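Local coordinates for beta-galactosidase (Geobacillus stearothermophilus, PDB 4OIF), which probably catalyses the hydrolysis of terminal non-reducing beta-D-galactose residues in beta-D-galactosides, as a zinc-binding homotrimeric enzyme of glycoside hydrolase family 42, at residues Asp20-Gln25 against Leu358-Arg363; Leu150-Val155 against Pro251-Phe256; Ser282-Pro287 against Leu320-Pro325; Ser326-His331 against Lys371-Val376. All coordinates share one frame; numbering follows the deposited sequence. Where two conformers were deposited one is given.

Contact 1: residues Asp20-Gln25 against Leu358-Arg363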
# COMPACT_ATOMS: atom_id res chain seq x y z
N ASP A 20 -5.94 -35.13 -1.73
CA ASP A 20 -5.79 -35.03 -0.29
C ASP A 20 -7.05 -35.51 0.43
O ASP A 20 -8.16 -35.05 0.15
CB ASP A 20 -5.47 -33.59 0.11
CG ASP A 20 -4.04 -33.18 -0.24
OD1 ASP A 20 -3.49 -33.67 -1.25
OD2 ASP A 20 -3.45 -32.38 0.51
N TYR A 21 -6.86 -36.44 1.34
CA TYR A 21 -7.99 -36.98 2.10
C TYR A 21 -7.69 -36.79 3.59
O TYR A 21 -6.64 -37.20 4.08
CB TYR A 21 -8.23 -38.46 1.73
CG TYR A 21 -9.32 -39.13 2.53
CD1 TYR A 21 -10.56 -38.53 2.67
CD2 TYR A 21 -9.12 -40.37 3.14
CE1 TYR A 21 -11.57 -39.12 3.40
CE2 TYR A 21 -10.13 -40.97 3.88
CZ TYR A 21 -11.35 -40.33 4.01
OH TYR A 21 -12.38 -40.89 4.73
N ASN A 22 -8.62 -36.14 4.30
CA ASN A 22 -8.39 -35.76 5.70
C ASN A 22 -9.42 -36.29 6.68
O ASN A 22 -10.11 -35.50 7.34
CB ASN A 22 -8.32 -34.25 5.82
CG ASN A 22 -7.18 -33.67 5.03
OD1 ASN A 22 -6.02 -33.95 5.33
ND2 ASN A 22 -7.48 -32.85 4.03
N PRO A 23 -9.53 -37.62 6.80
CA PRO A 23 -10.47 -38.23 7.74
C PRO A 23 -10.15 -37.86 9.18
O PRO A 23 -11.03 -37.96 10.03
CB PRO A 23 -10.26 -39.74 7.50
CG PRO A 23 -8.86 -39.84 6.99
CD PRO A 23 -8.68 -38.63 6.14
N ASP A 24 -8.92 -37.43 9.45
CA ASP A 24 -8.53 -37.04 10.80
C ASP A 24 -9.36 -35.84 11.29
O ASP A 24 -9.41 -35.55 12.48
CB ASP A 24 -7.02 -36.72 10.86
CG ASP A 24 -6.53 -35.88 9.67
OD1 ASP A 24 -6.83 -36.21 8.50
OD2 ASP A 24 -5.83 -34.86 9.92
N GLN A 25 -10.05 -35.16 10.37
CA GLN A 25 -10.96 -34.09 10.75
C GLN A 25 -12.39 -34.59 10.97
O GLN A 25 -13.27 -33.81 11.32
CB GLN A 25 -10.98 -33.01 9.68
CG GLN A 25 -9.63 -32.41 9.40
CD GLN A 25 -9.67 -31.52 8.18
OE1 GLN A 25 -10.73 -31.01 7.81
NE2 GLN A 25 -8.52 -31.34 7.54
N LEU A 358 -4.86 -35.20 -9.29
CA LEU A 358 -5.06 -35.18 -7.85
C LEU A 358 -5.52 -33.79 -7.40
O LEU A 358 -5.04 -32.76 -7.89
CB LEU A 358 -3.79 -35.62 -7.12
CG LEU A 358 -3.30 -37.04 -7.47
CD1 LEU A 358 -1.87 -37.31 -6.97
CD2 LEU A 358 -4.27 -38.08 -6.92
N TYR A 359 -6.46 -33.79 -6.47
CA TYR A 359 -7.12 -32.60 -5.99
C TYR A 359 -6.71 -32.22 -4.58
O TYR A 359 -6.28 -33.05 -3.76
CB TYR A 359 -8.64 -32.80 -5.99
CG TYR A 359 -9.22 -33.40 -7.25
CD1 TYR A 359 -9.06 -32.76 -8.48
CD2 TYR A 359 -9.94 -34.59 -7.21
CE1 TYR A 359 -9.59 -33.31 -9.64
CE2 TYR A 359 -10.48 -35.14 -8.35
CZ TYR A 359 -10.30 -34.50 -9.57
OH TYR A 359 -10.84 -35.05 -10.71
N PHE A 360 -6.86 -30.94 -4.30
CA PHE A 360 -7.15 -30.55 -2.95
C PHE A 360 -8.57 -30.02 -2.97
O PHE A 360 -8.84 -29.05 -3.68
CB PHE A 360 -6.19 -29.49 -2.41
CG PHE A 360 -6.42 -29.22 -0.96
CD1 PHE A 360 -5.76 -29.95 0.02
CD2 PHE A 360 -7.38 -28.29 -0.57
CE1 PHE A 360 -6.01 -29.74 1.35
CE2 PHE A 360 -7.64 -28.07 0.77
CZ PHE A 360 -6.96 -28.80 1.73
N GLN A 361 -9.48 -30.64 -2.23
CA GLN A 361 -9.23 -31.85 -1.45
C GLN A 361 -10.38 -32.82 -1.72
O GLN A 361 -11.21 -32.57 -2.60
CB GLN A 361 -9.12 -31.53 0.05
CG GLN A 361 -10.33 -30.83 0.63
CD GLN A 361 -10.20 -30.55 2.13
OE1 GLN A 361 -9.66 -31.36 2.88
NE2 GLN A 361 -10.71 -29.40 2.57
N TRP A 362 -10.45 -33.93 -0.99
CA TRP A 362 -11.55 -34.86 -1.19
C TRP A 362 -12.86 -34.29 -0.68
O TRP A 362 -13.85 -34.20 -1.41
CB TRP A 362 -11.29 -36.19 -0.50
CG TRP A 362 -12.53 -37.04 -0.44
CD1 TRP A 362 -13.28 -37.33 0.66
CD2 TRP A 362 -13.20 -37.65 -1.55
NE1 TRP A 362 -14.36 -38.11 0.31
CE2 TRP A 362 -14.33 -38.32 -1.04
CE3 TRP A 362 -12.95 -37.70 -2.93
CZ2 TRP A 362 -15.21 -39.05 -1.86
CZ3 TRP A 362 -13.82 -38.42 -3.74
CH2 TRP A 362 -14.93 -39.07 -3.20
N ARG A 363 -12.86 -33.92 0.60
CA ARG A 363 -14.05 -33.39 1.25
C ARG A 363 -13.76 -32.03 1.89
O ARG A 363 -12.75 -31.87 2.58
CB ARG A 363 -14.56 -34.38 2.30
CG ARG A 363 -15.89 -34.00 2.93
CD ARG A 363 -16.33 -35.00 4.01
NE ARG A 363 -16.82 -36.26 3.44
CZ ARG A 363 -18.06 -36.48 3.02
NH1 ARG A 363 -18.99 -35.52 3.08
NH2 ARG A 363 -18.38 -37.66 2.52
O HOH W 1 -8.39 -30.20 4.79

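Contact 2: residues Leu150-Val155 against Pro251-Phe256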
# COMPACT_ATOMS: atom_id res chain seq x y z
N LEU A 150 0.16 -48.71 0.15
CA LEU A 150 1.16 -47.64 0.12
C LEU A 150 1.74 -47.47 -1.27
O LEU A 150 2.22 -48.42 -1.87
CB LEU A 150 2.29 -47.90 1.12
CG LEU A 150 3.32 -46.77 1.15
CD1 LEU A 150 2.62 -45.46 1.45
CD2 LEU A 150 4.44 -47.02 2.16
N LEU A 151 1.71 -46.24 -1.77
CA LEU A 151 2.17 -45.99 -3.14
C LEU A 151 3.41 -45.12 -3.22
O LEU A 151 4.34 -45.40 -3.97
CB LEU A 151 1.06 -45.32 -3.96
CG LEU A 151 1.42 -45.25 -5.44
CD1 LEU A 151 1.34 -46.64 -6.05
CD2 LEU A 151 0.52 -44.27 -6.19
N MET A 152 3.41 -44.05 -2.44
CA MET A 152 4.43 -43.02 -2.55
C MET A 152 4.48 -42.19 -1.27
O MET A 152 3.49 -42.10 -0.54
CB MET A 152 4.14 -42.15 -3.78
CG MET A 152 5.16 -41.07 -4.13
SD MET A 152 4.72 -40.26 -5.71
CE MET A 152 3.00 -39.87 -5.43
N TRP A 153 5.64 -41.61 -0.99
CA TRP A 153 5.77 -40.69 0.12
C TRP A 153 5.57 -39.26 -0.38
O TRP A 153 6.10 -38.87 -1.42
CB TRP A 153 7.13 -40.84 0.79
CG TRP A 153 7.31 -42.11 1.55
CD1 TRP A 153 8.03 -43.20 1.17
CD2 TRP A 153 6.77 -42.42 2.84
NE1 TRP A 153 7.97 -44.17 2.13
CE2 TRP A 153 7.20 -43.72 3.17
CE3 TRP A 153 5.96 -41.73 3.74
CZ2 TRP A 153 6.85 -44.34 4.36
CZ3 TRP A 153 5.61 -42.33 4.93
CH2 TRP A 153 6.06 -43.63 5.23
N HIS A 154 4.80 -38.49 0.39
CA HIS A 154 4.53 -37.08 0.14
C HIS A 154 5.23 -36.31 1.27
O HIS A 154 4.66 -36.08 2.33
CB HIS A 154 3.00 -36.86 0.11
CG HIS A 154 2.54 -35.43 -0.04
ND1 HIS A 154 2.94 -34.42 0.81
CD2 HIS A 154 1.63 -34.88 -0.88
CE1 HIS A 154 2.33 -33.30 0.46
NE2 HIS A 154 1.52 -33.55 -0.55
N VAL A 155 6.49 -35.95 1.06
CA VAL A 155 7.28 -35.46 2.18
C VAL A 155 6.98 -34.00 2.49
O VAL A 155 7.23 -33.11 1.67
CB VAL A 155 8.77 -35.65 1.94
CG1 VAL A 155 9.58 -35.19 3.15
CG2 VAL A 155 9.04 -37.10 1.69
N PRO A 251 8.69 -44.65 -3.87
CA PRO A 251 9.16 -43.37 -4.42
C PRO A 251 8.80 -42.19 -3.52
O PRO A 251 7.77 -42.17 -2.87
CB PRO A 251 8.45 -43.28 -5.78
CG PRO A 251 7.23 -44.13 -5.62
CD PRO A 251 7.61 -45.24 -4.68
N ILE A 252 9.68 -41.20 -3.49
CA ILE A 252 9.51 -40.04 -2.64
C ILE A 252 9.31 -38.79 -3.48
O ILE A 252 10.08 -38.53 -4.41
CB ILE A 252 10.74 -39.84 -1.73
CG1 ILE A 252 10.88 -41.00 -0.74
CG2 ILE A 252 10.67 -38.47 -1.03
CD1 ILE A 252 12.22 -41.04 0.03
N THR A 253 8.28 -38.00 -3.16
CA THR A 253 8.14 -36.68 -3.79
C THR A 253 7.81 -35.62 -2.76
O THR A 253 7.52 -35.94 -1.61
CB THR A 253 7.06 -36.65 -4.87
OG1 THR A 253 7.18 -35.44 -5.63
CG2 THR A 253 5.68 -36.73 -4.25
N THR A 254 7.88 -34.36 -3.18
CA THR A 254 7.31 -33.26 -2.41
C THR A 254 6.59 -32.31 -3.38
O THR A 254 7.03 -32.15 -4.52
CB THR A 254 8.40 -32.53 -1.57
OG1 THR A 254 7.79 -31.53 -0.74
CG2 THR A 254 9.46 -31.87 -2.47
N ASN A 255 5.49 -31.69 -2.96
CA ASN A 255 4.72 -30.90 -3.92
C ASN A 255 5.24 -29.47 -4.12
O ASN A 255 5.47 -28.72 -3.17
CB ASN A 255 3.22 -30.89 -3.55
CG ASN A 255 2.94 -30.66 -2.06
OD1 ASN A 255 3.78 -30.90 -1.18
ND2 ASN A 255 1.71 -30.21 -1.78
N PHE A 256 5.45 -29.14 -5.39
CA PHE A 256 5.94 -27.84 -5.83
C PHE A 256 4.79 -26.86 -6.08
O PHE A 256 3.63 -27.26 -6.25
CB PHE A 256 6.76 -27.97 -7.12
CG PHE A 256 8.13 -28.58 -6.93
CD1 PHE A 256 8.60 -28.93 -5.67
CD2 PHE A 256 8.97 -28.79 -8.03
CE1 PHE A 256 9.87 -29.48 -5.51
CE2 PHE A 256 10.24 -29.35 -7.88
CZ PHE A 256 10.68 -29.69 -6.61

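Contact 3: residues Ser282-Pro287 against Leu320-Pro325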
# COMPACT_ATOMS: atom_id res chain seq x y z
N SER A 282 6.21 -33.39 -8.50
CA SER A 282 4.77 -33.23 -8.39
C SER A 282 4.47 -31.80 -8.07
O SER A 282 5.30 -31.14 -7.45
CB SER A 282 4.18 -34.16 -7.33
OG SER A 282 4.40 -33.65 -6.04
N TRP A 283 3.31 -31.30 -8.49
CA TRP A 283 3.00 -29.90 -8.16
C TRP A 283 1.52 -29.53 -8.07
O TRP A 283 0.64 -30.32 -8.39
CB TRP A 283 3.71 -28.97 -9.16
CG TRP A 283 3.08 -28.79 -10.52
CD1 TRP A 283 3.04 -29.71 -11.54
CD2 TRP A 283 2.48 -27.60 -11.03
NE1 TRP A 283 2.42 -29.15 -12.64
CE2 TRP A 283 2.06 -27.86 -12.35
CE3 TRP A 283 2.23 -26.33 -10.49
CZ2 TRP A 283 1.42 -26.91 -13.13
CZ3 TRP A 283 1.59 -25.39 -11.27
CH2 TRP A 283 1.19 -25.68 -12.58
N ASP A 284 1.28 -28.31 -7.60
CA ASP A 284 -0.05 -27.84 -7.25
C ASP A 284 -0.50 -26.69 -8.13
O ASP A 284 0.05 -25.60 -8.05
CB ASP A 284 -0.08 -27.40 -5.79
CG ASP A 284 0.52 -28.42 -4.87
OD1 ASP A 284 0.50 -29.62 -5.23
OD2 ASP A 284 1.00 -28.02 -3.79
N ALA A 285 -1.51 -26.94 -8.95
CA ALA A 285 -1.94 -25.96 -9.93
C ALA A 285 -3.25 -25.30 -9.53
O ALA A 285 -4.25 -25.97 -9.33
CB ALA A 285 -2.08 -26.60 -11.30
N TYR A 286 -3.23 -23.97 -9.40
CA TYR A 286 -4.47 -23.23 -9.19
C TYR A 286 -4.59 -22.05 -10.16
O TYR A 286 -4.45 -20.90 -9.77
CB TYR A 286 -4.55 -22.79 -7.72
CG TYR A 286 -4.47 -23.97 -6.77
CD1 TYR A 286 -5.58 -24.76 -6.53
CD2 TYR A 286 -3.27 -24.31 -6.14
CE1 TYR A 286 -5.52 -25.86 -5.67
CE2 TYR A 286 -3.19 -25.41 -5.29
CZ TYR A 286 -4.33 -26.17 -5.05
OH TYR A 286 -4.27 -27.26 -4.21
N PRO A 287 -4.84 -22.34 -11.44
CA PRO A 287 -5.03 -21.24 -12.39
C PRO A 287 -6.33 -20.49 -12.10
O PRO A 287 -7.31 -21.12 -11.71
CB PRO A 287 -5.10 -21.94 -13.75
CG PRO A 287 -4.54 -23.30 -13.52
CD PRO A 287 -4.91 -23.64 -12.12
N LEU A 320 0.62 -34.40 -11.07
CA LEU A 320 -0.19 -33.33 -10.54
C LEU A 320 -0.65 -33.77 -9.17
O LEU A 320 -1.41 -34.74 -9.04
CB LEU A 320 -1.38 -33.03 -11.45
CG LEU A 320 -2.27 -31.90 -10.94
CD1 LEU A 320 -1.47 -30.62 -10.87
CD2 LEU A 320 -3.50 -31.73 -11.85
N MET A 321 -0.16 -33.09 -8.13
CA MET A 321 -0.49 -33.46 -6.75
C MET A 321 -1.75 -32.73 -6.29
O MET A 321 -2.58 -33.28 -5.54
CB MET A 321 0.68 -33.16 -5.81
CG MET A 321 0.48 -33.65 -4.37
SD MET A 321 0.46 -35.45 -4.21
CE MET A 321 2.07 -35.84 -4.88
N GLU A 322 -1.91 -31.49 -6.73
CA GLU A 322 -3.08 -30.72 -6.37
C GLU A 322 -3.62 -29.90 -7.54
O GLU A 322 -2.86 -29.36 -8.35
CB GLU A 322 -2.78 -29.79 -5.19
CG GLU A 322 -2.37 -30.48 -3.90
CD GLU A 322 -1.85 -29.50 -2.87
OE1 GLU A 322 -1.88 -28.28 -3.17
OE2 GLU A 322 -1.40 -29.93 -1.77
N CYS A 323 -4.94 -29.83 -7.61
CA CYS A 323 -5.67 -28.80 -8.34
C CYS A 323 -7.07 -28.77 -7.72
O CYS A 323 -7.39 -29.65 -6.92
CB CYS A 323 -5.72 -29.08 -9.85
SG CYS A 323 -6.66 -30.54 -10.36
N THR A 324 -7.87 -27.76 -8.03
CA THR A 324 -9.23 -27.73 -7.50
C THR A 324 -10.21 -28.17 -8.57
O THR A 324 -10.08 -27.79 -9.74
CB THR A 324 -9.62 -26.31 -6.93
OG1 THR A 324 -11.00 -26.30 -6.51
CG2 THR A 324 -9.41 -25.22 -7.94
N PRO A 325 -11.19 -29.01 -8.19
CA PRO A 325 -12.27 -29.46 -9.08
C PRO A 325 -13.30 -28.36 -9.31
O PRO A 325 -14.22 -28.52 -10.12
CB PRO A 325 -12.88 -30.65 -8.32
CG PRO A 325 -12.59 -30.36 -6.88
CD PRO A 325 -11.26 -29.64 -6.85
O HOH W 2 -6.89 -25.94 -10.11

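Contact 4: residues Ser326-His331 against Lys371-Val376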
# COMPACT_ATOMS: atom_id res chain seq x y z
N SER A 326 -13.16 -27.24 -8.61
CA SER A 326 -14.12 -26.16 -8.73
C SER A 326 -13.46 -24.80 -8.50
O SER A 326 -13.00 -24.16 -9.45
CB SER A 326 -15.30 -26.37 -7.75
OG SER A 326 -14.86 -26.45 -6.40
N LEU A 327 -13.37 -24.37 -7.24
CA LEU A 327 -12.83 -23.05 -6.91
C LEU A 327 -11.83 -23.16 -5.75
O LEU A 327 -11.67 -24.24 -5.18
CB LEU A 327 -13.99 -22.07 -6.61
CG LEU A 327 -15.04 -22.23 -5.49
CD1 LEU A 327 -15.00 -23.57 -4.78
CD2 LEU A 327 -14.83 -21.22 -4.45
N VAL A 328 -11.11 -22.07 -5.45
CA VAL A 328 -10.26 -22.04 -4.26
C VAL A 328 -10.80 -21.03 -3.25
O VAL A 328 -11.89 -20.48 -3.43
CB VAL A 328 -8.80 -21.69 -4.60
CG1 VAL A 328 -8.21 -22.73 -5.55
CG2 VAL A 328 -8.70 -20.29 -5.18
N ASN A 329 -10.05 -20.77 -2.18
CA ASN A 329 -10.57 -19.94 -1.08
C ASN A 329 -9.81 -18.64 -0.93
O ASN A 329 -10.33 -17.67 -0.37
CB ASN A 329 -10.49 -20.71 0.24
CG ASN A 329 -9.06 -21.08 0.61
OD1 ASN A 329 -8.36 -21.75 -0.15
ND2 ASN A 329 -8.60 -20.61 1.77
N TRP A 330 -8.58 -18.63 -1.43
CA TRP A 330 -7.61 -17.59 -1.10
C TRP A 330 -7.38 -16.59 -2.22
O TRP A 330 -6.51 -15.73 -2.09
CB TRP A 330 -6.28 -18.23 -0.72
CG TRP A 330 -5.78 -19.20 -1.75
CD1 TRP A 330 -6.19 -20.50 -1.92
CD2 TRP A 330 -4.80 -18.95 -2.76
NE1 TRP A 330 -5.51 -21.07 -2.98
CE2 TRP A 330 -4.65 -20.14 -3.50
CE3 TRP A 330 -4.02 -17.84 -3.10
CZ2 TRP A 330 -3.75 -20.25 -4.56
CZ3 TRP A 330 -3.13 -17.95 -4.16
CH2 TRP A 330 -3.01 -19.14 -4.88
N HIS A 331 -8.13 -16.71 -3.31
CA HIS A 331 -8.04 -15.78 -4.43
C HIS A 331 -8.89 -14.54 -4.18
O HIS A 331 -9.85 -14.61 -3.42
CB HIS A 331 -8.46 -16.46 -5.74
CG HIS A 331 -7.35 -17.23 -6.41
ND1 HIS A 331 -7.47 -17.74 -7.68
CD2 HIS A 331 -6.11 -17.56 -5.98
CE1 HIS A 331 -6.35 -18.36 -8.00
NE2 HIS A 331 -5.51 -18.27 -6.99
N LYS A 371 -12.51 -23.90 4.44
CA LYS A 371 -13.82 -24.53 4.49
C LYS A 371 -14.60 -24.22 3.21
O LYS A 371 -15.58 -24.88 2.91
CB LYS A 371 -14.60 -24.08 5.74
CG LYS A 371 -15.23 -22.68 5.67
CD LYS A 371 -15.87 -22.34 7.02
CE LYS A 371 -16.67 -21.04 6.99
NZ LYS A 371 -15.83 -19.83 6.91
N PHE A 372 -14.15 -23.24 2.44
CA PHE A 372 -14.83 -22.92 1.20
C PHE A 372 -13.92 -23.18 0.00
O PHE A 372 -14.25 -22.80 -1.13
CB PHE A 372 -15.29 -21.46 1.20
CG PHE A 372 -16.40 -21.17 2.17
CD1 PHE A 372 -17.35 -22.13 2.47
CD2 PHE A 372 -16.48 -19.93 2.80
CE1 PHE A 372 -18.37 -21.85 3.36
CE2 PHE A 372 -17.50 -19.65 3.70
CZ PHE A 372 -18.45 -20.61 3.98
N HIS A 373 -12.78 -23.80 0.25
CA HIS A 373 -11.91 -24.26 -0.82
C HIS A 373 -12.66 -25.36 -1.56
O HIS A 373 -13.44 -26.09 -0.95
CB HIS A 373 -10.56 -24.77 -0.28
CG HIS A 373 -9.53 -25.02 -1.33
ND1 HIS A 373 -9.67 -26.01 -2.28
CD2 HIS A 373 -8.34 -24.43 -1.58
CE1 HIS A 373 -8.61 -26.01 -3.08
NE2 HIS A 373 -7.79 -25.06 -2.67
N GLY A 374 -12.44 -25.47 -2.87
CA GLY A 374 -13.07 -26.52 -3.64
C GLY A 374 -12.71 -27.92 -3.15
O GLY A 374 -11.65 -28.12 -2.56
N ALA A 375 -13.61 -28.86 -3.38
CA ALA A 375 -13.36 -30.27 -3.11
C ALA A 375 -14.30 -31.12 -3.93
O ALA A 375 -15.28 -30.62 -4.49
CB ALA A 375 -13.53 -30.59 -1.63
N VAL A 376 -14.01 -32.42 -4.01
CA VAL A 376 -14.88 -33.33 -4.71
C VAL A 376 -16.25 -33.33 -4.06
O VAL A 376 -17.28 -33.28 -4.74
CB VAL A 376 -14.29 -34.75 -4.73
CG1 VAL A 376 -15.27 -35.73 -5.36
CG2 VAL A 376 -12.97 -34.75 -5.49
O HOH W 3 -5.43 -23.78 -3.45

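Contact 1: residues Asp20-Gln25 against Leu358-Arg363
Tyr359 meets Asp20 through its backbone alone, its carbonyl O accepting from Asp20 N at 2.9 Å, while its own hydroxyl is bonded to His17 and His342. Phe360 comes next. With CG anti to the backbone N (chi1 -174°), its ring brings CD1 to 3.4 Å from Asp20 OD2; the carboxylate oxygen lies at the ring edge, near its plane, where the aromatic hydrogens are slightly positive. The two segments lie at the ends of the first and last strands of the TIM barrel, 16-21 and 356-359, and the parallel pairing of these strands closes it. The carboxylate of Asp20 is a close neighbour of Glu322, the predicted nucleophile.

A cis peptide then leads into Gln361, as is common after the eighth strand in clan GH-A glycoside hydrolases, with Gln361 CB lying over the centre of the Phe360 ring. At the tip, Gln361 OE1 accepts from Asn22 ND2 at 2.9 Å, the two amide planes standing 74° apart, and a water bound to Gln25 NE2 donates to the same oxygen. An alanine in place of Asn22 would probably cost Gln361 OE1 one of these two donors and leave the amide freer to turn. Trp362 N donates to Asp20 O at 2.8 Å. Beyond it Trp362 CD1 lies 3.6 Å from Tyr21 CD1, the two side chains running side by side, and Trp362 NE1 and Tyr21 OH each bond to Asp36.

Contact 2: residues Leu150-Val155 against Pro251-Phe256
Trp153 and Ile252 stand side by side on one face of two neighbouring parallel strands, the fourth and fifth of the TIM barrel. Trp153 CB lies 4.1 Å from Ile252 CG1 and close to Pro251 O; CD1 comes as near to the same methylene, and NE1, on the edge of the indole, bonds to Thr247 OG1. Just beyond the strand, Val155 CG2 meets Ile252 CG2 at 3.5 Å. The backbones form a regular ladder in which Trp153 N donates to Pro251 O, Thr253 N to Trp153 O and Val155 N to Thr253 O, all three bonds nearly straight. Beyond the ladder a side chain adds a bond: Thr254 turns OG1 anti to its backbone N (chi1 -175°), and the hydroxyl donates to Val155 O at 2.9 Å.

His154 and Thr253 project to the other face, and beyond them His154 meets Asn255. Asn255 OD1 approaches His154 CE1 to 3.2 Å, with ring and amide planes 60° apart. The same oxygen accepts from Glu158 N, and Asn255 ND2 donates to Asn157 OD1, which settles the way round of the amide. Bonded to both, Asn255 is placed to help fix the predicted substrate-binding Asn157 and the predicted proton donor Glu158.

Contact 3: residues Ser282-Pro287 against Leu320-Pro325
Asp284 and Glu322 lay their carboxylates face to face, the planes only 11° apart and Asp284 OD2 3.0 Å from Glu322 OE1. Two acceptors so close make no bond with each other, and each group has another partner: a weak hydrogen bond runs from Asn255 ND2 to Asp284 OD2, and Glu322 OE2 is bonded to a glycerol probably from the crystallisation liquor. The Tyr286 ring stands at 55° to the Glu322 carboxylate. Its CG is anti to the carbonyl carbon (chi1 -58°), which carries the ring across to segment 320-325, where CE1 lies 3.8 Å from Thr324 N and the hydroxyl donates to Glu322 OE1 at 2.8 Å. That oxygen lies near the plane of the tyrosine ring, yet the hydroxyl meets it from above the carboxylate plane. A phenylalanine in place of Tyr286 would probably leave Glu322 OE1 without this donor and the carboxylate freer to rotate beside Asp284.

In the backbone, Trp283 O accepts from both Met321 N, at 2.9 Å, and Glu322 N, at a longer 3.3 Å. This is a beta bulge, which shifts the register by one and sets Asp284 beside Glu322. Past it, Ala285 N donates to Glu322 O at 2.8 Å, and a water bridges Ala285 O and Thr324 N. Strand 282-284, helix 296-312 and strand 319-322 form a beta-alpha-beta unit of the barrel. A nucleophile at the end of the seventh strand, with a tyrosine hydroxyl on its carboxylate, is the arrangement typical of retaining glycosidases of clan GH-A, and Glu322 is the predicted nucleophile here.

Contact 4: residues Ser326-His331 against Lys371-Val376
With CG anti to its backbone N (chi1 -170°), His373 lays one face of its ring against Val328. Val328 CA stands 4.1 Å from the centroid and 11° off the ring normal, a CH-pi contact, and Val328 CG1 adds an approach of 3.7 Å to His373 NE2. Asn329 holds its CG between backbone N and carbonyl carbon (chi1 62°), bringing OD1 to 3.0 Å from His373 CD2, at the edge of the ring.

The imidazole has a partner at both nitrogens. His373 ND1 donates to Gly374 O at 2.9 Å, using an in-plane lone pair of that oxygen, while NE2 shares a water with NE1 of Trp330, predicted to bind substrate. Gly374 N donates to Leu327 O at 2.7 Å, a bent bond from above the carbonyl plane. Ser326 OG packs on Gly374 CA at 3.3 Å, where a side chain would have no room.

Each segment lies in a loop, one between strand 319-322 and helix 341-351, the other between strand 356-359 and helix 386-399. These loops follow barrel strands seven and eight, at the C-terminal end where TIM-barrel enzymes have their active sites; Phe360 meets His373 edge-to-face, Val387 of helix 386-399 touches Ser326, and Gln429 of the second subunit packs on Asn329 and Trp330.

Overall arrangement
Contacts 1, 2 and 3 join neighbouring strands of one barrel sheet, and contact 4 ties together the loops that leave its last two strands. Contacts 2 and 3 adjoin where strands 252-259 and 282-284 pair, Phe256 N lying 2.9 Å from Ser282 O. Contacts 1 and 3 meet where Phe360 N lies 3.0 Å from Cys323 O. Contact 4 rests on contact 3 through Val328 CG1, 3.5 Å from Tyr286 CD1. The predicted nucleophile Glu322 belongs to contact 3 and is approached by contacts 1 and 2: Asn255 ND2 is 3.1 Å from Glu322 OE2, and Asp20 OD2 is 3.9 Å from that same oxygen. The side chain of His373 in contact 4 stays about 7 Å from that of Glu322.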